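Local coordinates for uncharacterized protein (Parabacteroides merdae, PDB 4MXN), which is of unproven function but is probably a glycosyl hydrolase of family 28, built as a right-handed parallel beta-helix related to pectate-lyase-like proteins, at residues 70-75 against 107-112; 155-160 against 178-183. One frame throughout, in Å; residues are numbered along the deposited sequence.

Contact 1: residues 70-75 against 107-112; sequences LKSNVT and KQKNIG
N73 and S72, at the corners of a type II turn running from K71 to V74, meet the next coil of the beta-helix through K109, N110 and Q108. The carboxamide oxygen of N73 is gripped twice. N110 ND2 lies 2.8 Å from N73 OD1, on a lone pair and nearly straight, with the two amide planes 63° apart; K109 NZ reaches the same OD1 at 2.9 Å, also in the carbonyl plane. N110 gets there with its CG anti to the backbone N (chi1 -174°), whereas the K109 chain bends at chi2, chi3 and chi4 and brings NZ to N73 OD1. A leucine in place of N73 would probably leave both N110 ND2 and K109 NZ without their shared acceptor and set those side chains free to turn.

S72 works in a chain of bonds. Its OG accepts K109 N at 2.9 Å. The same OG donates to Q108 OE1 at 3.1 Å from above the carbonyl plane. S72 N takes an in-plane lone pair of that OE1 at 2.8 Å. Q108 thus packs its bent chain against the turn, its CG against L70 O. Behind the polar corner, I111 CG2 fills the turn against K71 O, and L70 CG rests on I111 CB at 4.1 Å. G112 pairs with T75 in the parallel ladder, its N bonded to V74 O at 3.2 Å. Its N and CA lie close against T75 OG1, and its O meets T75 CA at 3.2 Å. Outside the pair, K71 NZ forms a salt bridge with D46 OD1 of helix 38-50.

Two side-chain oxygens, N73 OD1 and Q108 OE1, therefore add to the main-chain bonds N73 N to K109 O and G112 N to V74 O where the chain leaves the ladder, and the positive charge of K109 probably polarises the N73 amide.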
ATOM      1  N   LEU A  70       7.306   1.871  -6.161  1.00 23.04           N
ATOM      2  CA  LEU A  70       8.352   2.385  -5.278  1.00 23.42           C
ATOM      3  C   LEU A  70       9.707   1.829  -5.755  1.00 25.10           C
ATOM      4  O   LEU A  70       9.772   0.692  -6.229  1.00 24.07           O
ATOM      5  CB  LEU A  70       8.024   1.972  -3.817  1.00 23.66           C
ATOM      6  CG  LEU A  70       8.724   2.650  -2.649  1.00 29.04           C
ATOM      7  CD1 LEU A  70       8.909   4.173  -2.857  1.00 27.94           C
ATOM      8  CD2 LEU A  70       7.953   2.371  -1.354  1.00 32.89           C
ATOM      9  N   LYS A  71      10.753   2.656  -5.731  1.00 20.19           N
ATOM     10  CA  LYS A  71      12.080   2.232  -6.205  1.00 20.84           C
ATOM     11  C   LYS A  71      13.080   2.253  -5.070  1.00 23.17           C
ATOM     12  O   LYS A  71      12.852   2.941  -4.086  1.00 21.91           O
ATOM     13  CB  LYS A  71      12.572   3.110  -7.371  1.00 23.61           C
ATOM     14  CG  LYS A  71      11.674   3.064  -8.626  1.00 24.16           C
ATOM     15  CD  LYS A  71      11.765   1.731  -9.386  1.00 27.26           C
ATOM     16  CE  LYS A  71      10.885   1.696 -10.609  1.00 30.28           C
ATOM     17  NZ  LYS A  71      11.369   2.598 -11.688  1.00 29.15           N
ATOM     18  N   SER A  72      14.203   1.525  -5.219  1.00 20.34           N
ATOM     19  CA  SER A  72      15.250   1.427  -4.206  1.00 19.98           C
ATOM     20  C   SER A  72      15.715   2.786  -3.704  1.00 25.23           C
ATOM     21  O   SER A  72      15.908   3.714  -4.493  1.00 25.04           O
ATOM     22  CB  SER A  72      16.448   0.644  -4.733  1.00 22.57           C
ATOM     23  OG  SER A  72      16.088  -0.709  -4.967  1.00 30.61           O
ATOM     24  N   ASN A  73      15.854   2.892  -2.370  1.00 21.56           N
ATOM     25  CA  ASN A  73      16.356   4.044  -1.613  1.00 22.48           C
ATOM     26  C   ASN A  73      15.360   5.205  -1.568  1.00 25.70           C
ATOM     27  O   ASN A  73      15.731   6.307  -1.159  1.00 25.25           O
ATOM     28  CB  ASN A  73      17.728   4.506  -2.128  1.00 22.42           C
ATOM     29  CG  ASN A  73      18.720   3.384  -2.141  1.00 35.81           C
ATOM     30  OD1 ASN A  73      18.894   2.682  -1.146  1.00 31.69           O
ATOM     31  ND2 ASN A  73      19.326   3.139  -3.282  1.00 29.41           N
ATOM     32  N   VAL A  74      14.084   4.934  -1.884  1.00 19.93           N
ATOM     33  CA  VAL A  74      13.030   5.944  -1.848  1.00 20.57           C
ATOM     34  C   VAL A  74      12.039   5.604  -0.750  1.00 23.03           C
ATOM     35  O   VAL A  74      11.653   4.452  -0.602  1.00 21.12           O
ATOM     36  CB  VAL A  74      12.304   6.109  -3.216  1.00 25.82           C
ATOM     37  CG1 VAL A  74      11.212   7.186  -3.156  1.00 25.35           C
ATOM     38  CG2 VAL A  74      13.298   6.417  -4.338  1.00 26.71           C
ATOM     39  N   THR A  75      11.641   6.619   0.008  1.00 20.93           N
ATOM     40  CA  THR A  75      10.601   6.565   1.025  1.00 19.84           C
ATOM     41  C   THR A  75       9.518   7.553   0.622  1.00 24.78           C
ATOM     42  O   THR A  75       9.819   8.698   0.284  1.00 24.33           O
ATOM     43  CB  THR A  75      11.178   6.847   2.428  1.00 27.14           C
ATOM     44  OG1 THR A  75      11.946   5.714   2.828  1.00 22.14           O
ATOM     45  CG2 THR A  75      10.078   7.086   3.485  1.00 24.98           C
ATOM     46  N   LYS A 107      11.387  -6.350  -6.108  1.00 23.42           N
ATOM     47  CA  LYS A 107      12.817  -6.622  -5.975  1.00 25.07           C
ATOM     48  C   LYS A 107      13.621  -5.332  -5.760  1.00 28.82           C
ATOM     49  O   LYS A 107      14.660  -5.127  -6.394  1.00 30.15           O
ATOM     50  CB  LYS A 107      13.326  -7.421  -7.193  1.00 29.80           C
ATOM     51  CG  LYS A 107      12.804  -8.854  -7.229  1.00 50.38           C
ATOM     52  CD  LYS A 107      13.327  -9.621  -8.433  1.00 67.62           C
ATOM     53  CE  LYS A 107      12.660 -10.964  -8.598  1.00 86.91           C
ATOM     54  NZ  LYS A 107      11.280 -10.832  -9.139  1.00 98.89           N
ATOM     55  N   GLN A 108      13.130  -4.468  -4.853  1.00 23.40           N
ATOM     56  CA  GLN A 108      13.793  -3.221  -4.487  1.00 23.09           C
ATOM     57  C   GLN A 108      14.415  -3.352  -3.095  1.00 26.96           C
ATOM     58  O   GLN A 108      14.054  -4.254  -2.348  1.00 26.80           O
ATOM     59  CB  GLN A 108      12.792  -2.049  -4.511  1.00 23.14           C
ATOM     60  CG  GLN A 108      12.083  -1.833  -5.863  1.00 25.18           C
ATOM     61  CD  GLN A 108      13.012  -1.534  -7.014  1.00 32.98           C
ATOM     62  OE1 GLN A 108      13.747  -0.530  -7.018  1.00 25.10           O
ATOM     63  NE2 GLN A 108      12.977  -2.377  -8.038  1.00 28.77           N
ATOM     64  N   LYS A 109      15.309  -2.420  -2.727  1.00 22.69           N
ATOM     65  CA  LYS A 109      15.897  -2.458  -1.385  1.00 21.96           C
ATOM     66  C   LYS A 109      15.861  -1.066  -0.742  1.00 24.20           C
ATOM     67  O   LYS A 109      15.823  -0.055  -1.445  1.00 21.28           O
ATOM     68  CB  LYS A 109      17.334  -3.058  -1.383  1.00 24.48           C
ATOM     69  CG  LYS A 109      18.344  -2.489  -2.394  1.00 31.35           C
ATOM     70  CD  LYS A 109      18.714  -1.006  -2.109  1.00 44.16           C
ATOM     71  CE  LYS A 109      20.172  -0.726  -1.979  1.00 47.28           C
ATOM     72  NZ  LYS A 109      20.474   0.312  -0.950  1.00 39.53           N
ATOM     73  N   ASN A 110      15.926  -1.022   0.602  1.00 21.75           N
ATOM     74  CA  ASN A 110      15.956   0.218   1.375  1.00 22.11           C
ATOM     75  C   ASN A 110      14.786   1.131   0.952  1.00 26.02           C
ATOM     76  O   ASN A 110      14.980   2.255   0.493  1.00 26.21           O
ATOM     77  CB  ASN A 110      17.323   0.911   1.214  1.00 23.83           C
ATOM     78  CG  ASN A 110      17.511   2.127   2.071  1.00 35.84           C
ATOM     79  OD1 ASN A 110      16.943   2.243   3.152  1.00 29.49           O
ATOM     80  ND2 ASN A 110      18.260   3.085   1.558  1.00 26.55           N
ATOM     81  N   ILE A 111      13.565   0.628   1.098  1.00 22.20           N
ATOM     82  CA  ILE A 111      12.372   1.391   0.696  1.00 21.48           C
ATOM     83  C   ILE A 111      11.473   1.617   1.900  1.00 24.50           C
ATOM     84  O   ILE A 111      11.503   0.864   2.870  1.00 23.92           O
ATOM     85  CB  ILE A 111      11.614   0.699  -0.469  1.00 25.34           C
ATOM     86  CG1 ILE A 111      11.286  -0.784  -0.134  1.00 26.38           C
ATOM     87  CG2 ILE A 111      12.397   0.808  -1.782  1.00 27.80           C
ATOM     88  CD1 ILE A 111      10.231  -1.390  -0.955  1.00 29.41           C
ATOM     89  N   GLY A 112      10.643   2.634   1.814  1.00 21.47           N
ATOM     90  CA  GLY A 112       9.755   2.933   2.916  1.00 20.58           C
ATOM     91  C   GLY A 112       8.510   3.708   2.573  1.00 23.12           C
ATOM     92  O   GLY A 112       8.420   4.344   1.522  1.00 20.41           O
TER
HETATM   93  O   HOH W   1      14.367   4.803   1.971  1.00 29.15           O

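Contact 2: residues 155-160 against 178-183; sequences GCEDVK and DCHNVT
V159 lays its CB against V182 CG2 at 3.9 Å, the two side chains side by side and pointing the same way, as equivalent positions do in successive coils of a parallel beta-helix. With CG1 anti to the backbone N in both valines, the side chains are parallel copies, and it is the CG2 branch of V182 that rests on its neighbour. Further back along the chain the cysteines also stack, C156 CB on C179 SG, and this sulfur receives a weak bond from C156 N.

The outer face is polar. E157 and H180 run alongside each other, with E157 CG 3.8 Å from H180 CB and the carboxylate turned 74° from the imidazole plane; H180 also touches D205 of the following coil. At the corner, where D158 and N181 both take positive phi and the chain changes face, N181 ND2 gives D158 OD1 a 2.7 Å bond. It meets the anti side of the carboxylate, 30° out of plane, with the amide and carboxylate planes nearly perpendicular. Backbone bonds continue on both sides of this corner, from H180 N to C156 O before it and from T183 N to V159 O after it, so the ladder is carried through the bend.

A water completes the corner, donating to V159 O at 2.9 Å and to N181 O at 3.0 Å.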
ATOM      1  N   GLY A 155       9.775  -9.654  -3.028  1.00 20.67           N
ATOM      2  CA  GLY A 155      11.217  -9.850  -3.190  1.00 22.50           C
ATOM      3  C   GLY A 155      12.055  -8.664  -2.756  1.00 25.56           C
ATOM      4  O   GLY A 155      13.173  -8.489  -3.237  1.00 26.01           O
ATOM      5  N   CYS A 156      11.524  -7.842  -1.852  1.00 20.65           N
ATOM      6  CA  CYS A 156      12.190  -6.639  -1.378  1.00 21.27           C
ATOM      7  C   CYS A 156      13.026  -6.905  -0.127  1.00 25.10           C
ATOM      8  O   CYS A 156      12.764  -7.852   0.609  1.00 23.77           O
ATOM      9  CB  CYS A 156      11.165  -5.535  -1.142  1.00 21.52           C
ATOM     10  SG  CYS A 156      10.340  -4.967  -2.655  1.00 25.42           S
ATOM     11  N   GLU A 157      14.047  -6.065   0.106  1.00 22.36           N
ATOM     12  CA  GLU A 157      14.919  -6.176   1.278  1.00 22.24           C
ATOM     13  C   GLU A 157      14.993  -4.833   1.997  1.00 25.83           C
ATOM     14  O   GLU A 157      15.112  -3.818   1.320  1.00 26.33           O
ATOM     15  CB  GLU A 157      16.328  -6.629   0.834  1.00 24.98           C
ATOM     16  CG  GLU A 157      16.401  -8.076   0.384  1.00 38.99           C
ATOM     17  CD  GLU A 157      17.783  -8.655   0.154  1.00 58.23           C
ATOM     18  OE1 GLU A 157      18.793  -7.972   0.450  1.00 43.11           O
ATOM     19  OE2 GLU A 157      17.849  -9.814  -0.310  1.00 53.76           O
ATOM     20  N   ASP A 158      14.934  -4.815   3.350  1.00 23.56           N
ATOM     21  CA  ASP A 158      15.016  -3.598   4.182  1.00 24.73           C
ATOM     22  C   ASP A 158      13.832  -2.669   3.839  1.00 29.65           C
ATOM     23  O   ASP A 158      13.973  -1.673   3.123  1.00 30.15           O
ATOM     24  CB  ASP A 158      16.396  -2.892   4.043  1.00 28.35           C
ATOM     25  CG  ASP A 158      17.601  -3.800   4.277  1.00 40.98           C
ATOM     26  OD1 ASP A 158      17.510  -4.704   5.136  1.00 44.07           O
ATOM     27  OD2 ASP A 158      18.634  -3.604   3.602  1.00 45.31           O
ATOM     28  N   VAL A 159      12.643  -3.064   4.304  1.00 25.65           N
ATOM     29  CA  VAL A 159      11.382  -2.357   4.057  1.00 24.39           C
ATOM     30  C   VAL A 159      10.897  -1.739   5.368  1.00 28.61           C
ATOM     31  O   VAL A 159      10.737  -2.455   6.354  1.00 29.02           O
ATOM     32  CB  VAL A 159      10.330  -3.329   3.462  1.00 27.18           C
ATOM     33  CG1 VAL A 159       8.974  -2.640   3.280  1.00 25.62           C
ATOM     34  CG2 VAL A 159      10.820  -3.942   2.152  1.00 27.57           C
ATOM     35  N   LYS A 160      10.625  -0.425   5.362  1.00 22.82           N
ATOM     36  CA  LYS A 160      10.180   0.265   6.561  1.00 20.29           C
ATOM     37  C   LYS A 160       8.811   0.911   6.327  1.00 21.34           C
ATOM     38  O   LYS A 160       8.692   1.895   5.609  1.00 20.17           O
ATOM     39  CB  LYS A 160      11.227   1.304   6.995  1.00 23.40           C
ATOM     40  CG  LYS A 160      10.919   1.998   8.324  1.00 29.20           C
ATOM     41  CD  LYS A 160      11.940   3.089   8.604  1.00 36.48           C
ATOM     42  CE  LYS A 160      11.475   4.008   9.698  1.00 36.43           C
ATOM     43  NZ  LYS A 160      12.472   5.076   9.983  1.00 31.25           N
ATOM     44  N   ASP A 178       7.993 -12.912  -0.102  1.00 22.94           N
ATOM     45  CA  ASP A 178       9.429 -13.206  -0.286  1.00 23.53           C
ATOM     46  C   ASP A 178      10.307 -11.993   0.050  1.00 26.84           C
ATOM     47  O   ASP A 178      11.279 -11.720  -0.644  1.00 26.45           O
ATOM     48  CB  ASP A 178       9.710 -13.684  -1.732  1.00 26.41           C
ATOM     49  CG  ASP A 178       8.865 -14.857  -2.196  1.00 40.91           C
ATOM     50  OD1 ASP A 178       8.540 -15.727  -1.355  1.00 43.07           O
ATOM     51  OD2 ASP A 178       8.551 -14.920  -3.405  1.00 46.50           O
ATOM     52  N   CYS A 179       9.953 -11.268   1.114  1.00 23.84           N
ATOM     53  CA  CYS A 179      10.692 -10.092   1.554  1.00 23.54           C
ATOM     54  C   CYS A 179      11.634 -10.442   2.709  1.00 28.05           C
ATOM     55  O   CYS A 179      11.411 -11.416   3.431  1.00 27.42           O
ATOM     56  CB  CYS A 179       9.740  -8.968   1.955  1.00 23.34           C
ATOM     57  SG  CYS A 179       8.802  -8.252   0.588  1.00 27.02           S
ATOM     58  N   HIS A 180      12.692  -9.630   2.872  1.00 25.35           N
ATOM     59  CA  HIS A 180      13.682  -9.763   3.940  1.00 25.77           C
ATOM     60  C   HIS A 180      13.740  -8.467   4.726  1.00 25.79           C
ATOM     61  O   HIS A 180      13.818  -7.408   4.115  1.00 24.18           O
ATOM     62  CB  HIS A 180      15.095 -10.068   3.382  1.00 28.43           C
ATOM     63  CG  HIS A 180      15.284 -11.431   2.796  1.00 34.26           C
ATOM     64  ND1 HIS A 180      15.111 -11.664   1.440  1.00 37.26           N
ATOM     65  CD2 HIS A 180      15.737 -12.565   3.375  1.00 37.79           C
ATOM     66  CE1 HIS A 180      15.432 -12.933   1.251  1.00 37.67           C
ATOM     67  NE2 HIS A 180      15.788 -13.520   2.390  1.00 38.44           N
ATOM     68  N   ASN A 181      13.794  -8.551   6.056  1.00 22.10           N
ATOM     69  CA  ASN A 181      13.959  -7.411   6.965  1.00 22.43           C
ATOM     70  C   ASN A 181      12.881  -6.348   6.741  1.00 24.63           C
ATOM     71  O   ASN A 181      13.157  -5.248   6.249  1.00 24.22           O
ATOM     72  CB  ASN A 181      15.384  -6.805   6.867  1.00 24.91           C
ATOM     73  CG  ASN A 181      15.676  -5.747   7.915  1.00 45.49           C
ATOM     74  OD1 ASN A 181      15.029  -5.675   8.955  1.00 37.00           O
ATOM     75  ND2 ASN A 181      16.636  -4.879   7.651  1.00 43.00           N
ATOM     76  N   VAL A 182      11.646  -6.711   7.061  1.00 19.59           N
ATOM     77  CA  VAL A 182      10.489  -5.819   6.953  1.00 19.24           C
ATOM     78  C   VAL A 182      10.108  -5.368   8.357  1.00 24.57           C
ATOM     79  O   VAL A 182      10.098  -6.190   9.277  1.00 23.04           O
ATOM     80  CB  VAL A 182       9.288  -6.508   6.237  1.00 22.63           C
ATOM     81  CG1 VAL A 182       8.046  -5.603   6.204  1.00 21.49           C
ATOM     82  CG2 VAL A 182       9.667  -6.958   4.832  1.00 22.47           C
ATOM     83  N   THR A 183       9.813  -4.064   8.527  1.00 22.04           N
ATOM     84  CA  THR A 183       9.306  -3.525   9.795  1.00 20.95           C
ATOM     85  C   THR A 183       8.021  -2.782   9.480  1.00 23.00           C
ATOM     86  O   THR A 183       7.960  -2.065   8.489  1.00 20.78           O
ATOM     87  CB  THR A 183      10.328  -2.641  10.542  1.00 27.87           C
ATOM     88  OG1 THR A 183      10.633  -1.488   9.767  1.00 25.24           O
ATOM     89  CG2 THR A 183      11.612  -3.402  10.968  1.00 27.64           C
TER
HETATM   90  O   HOH W   2      13.079  -2.786   7.967  1.00 37.20           O

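In the fold
Contacts 1 and 2 are the same corner of the beta-helix sampled at different coils, their centres 10 Å apart. They join directly: strands 111-114 and 159-162 are neighbours, with I111 O 2.9 Å from K160 N and N110 N 3.0 Å from E157 O, both probable hydrogen bonds. Inside, I111 touches C156 and V159, so the apolar stack runs from L70 through to V182. N110 of contact 1 and N181 of contact 2 hold equivalent corner positions, both with positive phi. No ligand or catalytic residue is known at either contact, and both are packing and ladder contacts between neighbouring coils.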